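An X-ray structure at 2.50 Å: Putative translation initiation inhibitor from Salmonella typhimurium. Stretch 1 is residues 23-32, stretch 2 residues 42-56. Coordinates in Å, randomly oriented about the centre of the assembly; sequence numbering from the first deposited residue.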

# COMPACT_ATOMS: atom_id res chain seq x y z
N THR A 23 -9.93 -11.70 4.21
CA THR A 23 -8.79 -10.81 4.28
C THR A 23 -9.15 -9.65 5.17
O THR A 23 -10.28 -9.25 5.24
CB THR A 23 -8.43 -10.31 2.89
OG1 THR A 23 -8.43 -11.42 1.97
CG2 THR A 23 -7.10 -9.62 2.89
N LEU A 24 -8.17 -9.14 5.88
CA LEU A 24 -8.37 -8.16 6.93
C LEU A 24 -7.33 -7.08 6.69
O LEU A 24 -6.15 -7.38 6.44
CB LEU A 24 -8.15 -8.80 8.31
CG LEU A 24 -8.23 -7.86 9.54
CD1 LEU A 24 -8.59 -8.63 10.87
CD2 LEU A 24 -6.94 -7.07 9.70
N TRP A 25 -7.78 -5.83 6.76
CA TRP A 25 -6.93 -4.67 6.54
C TRP A 25 -7.01 -3.81 7.79
O TRP A 25 -8.10 -3.68 8.40
CB TRP A 25 -7.47 -3.84 5.42
CG TRP A 25 -7.25 -4.32 4.05
CD1 TRP A 25 -6.27 -3.91 3.18
CD2 TRP A 25 -8.08 -5.22 3.32
NE1 TRP A 25 -6.40 -4.54 1.98
CE2 TRP A 25 -7.51 -5.34 2.02
CE3 TRP A 25 -9.22 -5.94 3.62
CZ2 TRP A 25 -8.06 -6.17 1.03
CZ3 TRP A 25 -9.77 -6.80 2.63
CH2 TRP A 25 -9.20 -6.89 1.35
N TYR A 26 -5.88 -3.20 8.14
CA TYR A 26 -5.75 -2.43 9.38
C TYR A 26 -4.50 -1.61 9.33
O TYR A 26 -3.52 -2.03 8.78
CB TYR A 26 -5.62 -3.40 10.55
CG TYR A 26 -5.34 -2.75 11.89
CD1 TYR A 26 -6.34 -2.02 12.54
CD2 TYR A 26 -4.11 -2.88 12.51
CE1 TYR A 26 -6.11 -1.42 13.77
CE2 TYR A 26 -3.86 -2.27 13.75
CZ TYR A 26 -4.87 -1.56 14.38
OH TYR A 26 -4.67 -0.97 15.63
N THR A 27 -4.53 -0.46 10.00
CA THR A 27 -3.38 0.41 10.12
C THR A 27 -3.16 0.70 11.60
O THR A 27 -4.03 1.24 12.25
CB THR A 27 -3.60 1.74 9.34
OG1 THR A 27 -3.32 1.54 7.94
CG2 THR A 27 -2.68 2.86 9.89
N GLY A 28 -2.00 0.37 12.13
CA GLY A 28 -1.76 0.63 13.53
C GLY A 28 -1.04 1.94 13.68
O GLY A 28 -0.11 2.24 12.94
N VAL A 29 -1.50 2.73 14.64
CA VAL A 29 -0.88 3.99 14.96
C VAL A 29 -0.58 4.02 16.46
O VAL A 29 -1.25 3.32 17.24
CB VAL A 29 -1.78 5.18 14.54
CG1 VAL A 29 -2.32 4.95 13.14
CG2 VAL A 29 -2.93 5.34 15.52
N PRO A 30 0.44 4.79 16.87
CA PRO A 30 0.84 4.79 18.28
C PRO A 30 -0.20 5.35 19.29
O PRO A 30 -1.03 6.18 18.95
CB PRO A 30 2.11 5.63 18.27
CG PRO A 30 2.56 5.64 16.85
CD PRO A 30 1.32 5.65 16.07
N GLU A 31 -0.13 4.85 20.53
CA GLU A 31 -1.00 5.33 21.61
C GLU A 31 -0.29 6.42 22.43
O GLU A 31 -0.87 7.47 22.68
CB GLU A 31 -1.44 4.18 22.52
CG GLU A 31 -2.79 3.56 22.11
CD GLU A 31 -3.02 2.13 22.68
OE1 GLU A 31 -2.12 1.62 23.42
OE2 GLU A 31 -4.09 1.54 22.38
N ASN A 32 0.94 6.16 22.85
CA ASN A 32 1.72 7.10 23.67
C ASN A 32 2.53 8.02 22.77
O ASN A 32 3.53 7.62 22.18
CB ASN A 32 2.64 6.32 24.62
CG ASN A 32 3.26 7.20 25.74
OD1 ASN A 32 3.05 8.43 25.84
ND2 ASN A 32 4.03 6.53 26.62
N ALA A 42 6.77 -1.31 19.37
CA ALA A 42 6.40 -2.46 20.23
C ALA A 42 4.92 -2.43 20.62
O ALA A 42 4.21 -3.44 20.59
CB ALA A 42 7.23 -2.40 21.46
N ASN A 43 4.47 -1.25 20.98
CA ASN A 43 3.09 -1.01 21.37
C ASN A 43 2.15 -1.20 20.18
O ASN A 43 1.07 -1.75 20.33
CB ASN A 43 3.00 0.41 21.91
CG ASN A 43 1.76 0.67 22.76
OD1 ASN A 43 0.67 0.27 22.45
ND2 ASN A 43 1.96 1.42 23.85
N THR A 44 2.57 -0.77 18.99
CA THR A 44 1.71 -0.90 17.85
C THR A 44 1.60 -2.34 17.41
O THR A 44 0.53 -2.76 17.01
CB THR A 44 2.13 -0.01 16.68
OG1 THR A 44 2.34 1.30 17.17
CG2 THR A 44 1.01 0.05 15.62
N LEU A 45 2.68 -3.09 17.52
CA LEU A 45 2.62 -4.51 17.23
C LEU A 45 1.71 -5.23 18.22
O LEU A 45 1.03 -6.16 17.83
CB LEU A 45 4.00 -5.09 17.24
CG LEU A 45 4.90 -4.56 16.11
CD1 LEU A 45 6.31 -5.07 16.35
CD2 LEU A 45 4.41 -5.06 14.79
N ALA A 46 1.71 -4.81 19.49
CA ALA A 46 0.75 -5.34 20.50
C ALA A 46 -0.69 -5.06 20.16
O ALA A 46 -1.52 -5.95 20.35
CB ALA A 46 1.04 -4.85 21.92
N GLN A 47 -1.00 -3.87 19.63
CA GLN A 47 -2.39 -3.54 19.17
C GLN A 47 -2.84 -4.40 17.99
O GLN A 47 -3.98 -4.86 17.94
CB GLN A 47 -2.53 -2.10 18.69
CG GLN A 47 -2.41 -1.01 19.75
CD GLN A 47 -2.28 0.41 19.09
OE1 GLN A 47 -3.16 0.85 18.32
NE2 GLN A 47 -1.14 1.09 19.34
N ILE A 48 -1.93 -4.59 17.04
CA ILE A 48 -2.16 -5.43 15.90
C ILE A 48 -2.56 -6.85 16.34
O ILE A 48 -3.61 -7.35 15.91
CB ILE A 48 -0.96 -5.47 14.98
CG1 ILE A 48 -0.78 -4.11 14.29
CG2 ILE A 48 -1.15 -6.59 13.96
CD1 ILE A 48 0.46 -4.00 13.44
N ASP A 49 -1.76 -7.47 17.21
CA ASP A 49 -2.13 -8.77 17.80
C ASP A 49 -3.57 -8.78 18.34
O ASP A 49 -4.39 -9.63 17.98
CB ASP A 49 -1.19 -9.15 18.93
CG ASP A 49 0.24 -9.29 18.48
OD1 ASP A 49 0.49 -9.28 17.26
OD2 ASP A 49 1.11 -9.37 19.36
N ALA A 50 -3.87 -7.81 19.19
CA ALA A 50 -5.17 -7.71 19.84
C ALA A 50 -6.30 -7.66 18.81
O ALA A 50 -7.28 -8.39 18.94
CB ALA A 50 -5.23 -6.49 20.75
N VAL A 51 -6.12 -6.80 17.81
CA VAL A 51 -7.03 -6.68 16.67
C VAL A 51 -7.15 -8.00 15.94
O VAL A 51 -8.24 -8.40 15.65
CB VAL A 51 -6.54 -5.56 15.67
CG1 VAL A 51 -6.95 -5.86 14.23
CG2 VAL A 51 -7.01 -4.18 16.13
N LEU A 52 -6.04 -8.67 15.61
CA LEU A 52 -6.10 -9.93 14.89
C LEU A 52 -6.80 -11.03 15.70
O LEU A 52 -7.56 -11.82 15.13
CB LEU A 52 -4.70 -10.41 14.45
CG LEU A 52 -3.94 -9.61 13.39
CD1 LEU A 52 -2.52 -10.12 13.26
CD2 LEU A 52 -4.65 -9.70 12.06
N GLU A 53 -6.59 -11.08 17.01
CA GLU A 53 -7.20 -12.19 17.76
C GLU A 53 -8.67 -11.97 18.12
O GLU A 53 -9.44 -12.92 18.21
CB GLU A 53 -6.31 -12.76 18.91
CG GLU A 53 -5.69 -11.82 19.91
CD GLU A 53 -4.22 -12.21 20.24
OE1 GLU A 53 -3.60 -12.92 19.41
OE2 GLU A 53 -3.68 -11.81 21.30
N LYS A 54 -9.09 -10.71 18.19
CA LYS A 54 -10.50 -10.40 18.39
C LYS A 54 -11.31 -10.99 17.23
O LYS A 54 -12.47 -11.36 17.44
CB LYS A 54 -10.68 -8.87 18.52
CG LYS A 54 -12.12 -8.37 18.71
CD LYS A 54 -12.43 -8.00 20.18
CE LYS A 54 -13.98 -7.72 20.40
NZ LYS A 54 -14.45 -7.69 21.86
N GLN A 55 -10.70 -11.11 16.04
CA GLN A 55 -11.33 -11.69 14.85
C GLN A 55 -10.99 -13.17 14.64
O GLN A 55 -11.27 -13.76 13.58
CB GLN A 55 -10.90 -10.90 13.59
CG GLN A 55 -11.32 -9.44 13.61
CD GLN A 55 -12.77 -9.29 14.01
OE1 GLN A 55 -13.63 -10.01 13.53
NE2 GLN A 55 -13.04 -8.36 14.89
N GLY A 56 -10.35 -13.78 15.63
CA GLY A 56 -9.98 -15.17 15.50
C GLY A 56 -8.75 -15.40 14.65
O GLY A 56 -8.43 -16.55 14.38

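How does the strand begin its contact with the helix? Strand 23-28 runs nearly antiparallel to helix 42-54, with 152° between their N-to-C directions and axes that approach to 8.7 Å, so walking forward along the strand means walking backward along the helix. Side chains alternate in a strand: T23 and W25 stay out of reach of the helix, while the CA-to-CB bonds of L24 and Y26 point toward it. L24, with both chi angles in t, extends its isobutyl group toward L52. Its CD2 lies 4.2 Å from CD2 of L52, an apolar contact made although the CA-to-CB bond of L52 points sideways, because the end of that side chain comes nearer. Farther along stretch 2, CG of Q55 packs 4.0 Å from CD1 of L24, so the aliphatic part of a polar residue helps to cover the leucine.

Why is an aromatic residue well suited to position 26? Y26 gives more surface to the contact than any other residue, 91 Å², and its flat ring meets two branched aliphatic side chains in different ways. Over one face sits V51, whose CG2 lies 4.1 Å from the centroid of the Y26 ring and 26° off the ring normal, a CH-pi contact; the same methyl is 3.7 Å from CE1 of Y26. At the edge, near the ring plane, CG1 of I48 approaches CE2 of Y26 to 3.6 Å. V51 and I48 are three residues apart, close to one helical turn, which lets both reach the same ring. The chi1 of Y26 is in t, and the ring carries its hydroxyl out to Q47, where OH of Y26 lies 3.6 Å from OE1 of Q47.

What allows the backbones to come so close at G28? CA of G28 is only 5.7 Å from CA of T44, compared with 8.5 Å between the CA atoms of L24 and L52. The CA-to-CB bond of T44 points toward the strand, and CG2 of T44 lies 3.4 Å from C of G28. A CB on G28 would also point toward the helix and would fall 2.5 Å from CG2 of T44, a clash. Glycine leaves that space to the threonine methyl; the same CG2 of T44 lies 3.8 Å from N of V29. L24, Y26, G28 and T44 are all buried, which suits apolar or compact groups.

How is the contact completed once the strand has ended? The CA-to-CB bond of V29 points away, but its carbonyl remains available, and NE2 of Q47 donates a hydrogen bond to O of V29 at 3.1 Å, with an N-H...acceptor angle of 150°. This bond ties the end of a long side chain to the backbone. The same bond of P30 also points away, yet CA of P30 lies 4.0 Å from OG1 of T44. E31 points back toward the helix, and its OE2 comes within 3.9 Å of CD of Q47. Though exposed, E31 has 56 Å² covered by stretch 2; N43 points toward stretch 1 and has 39 Å² covered. The two stretches together bury 581 Å².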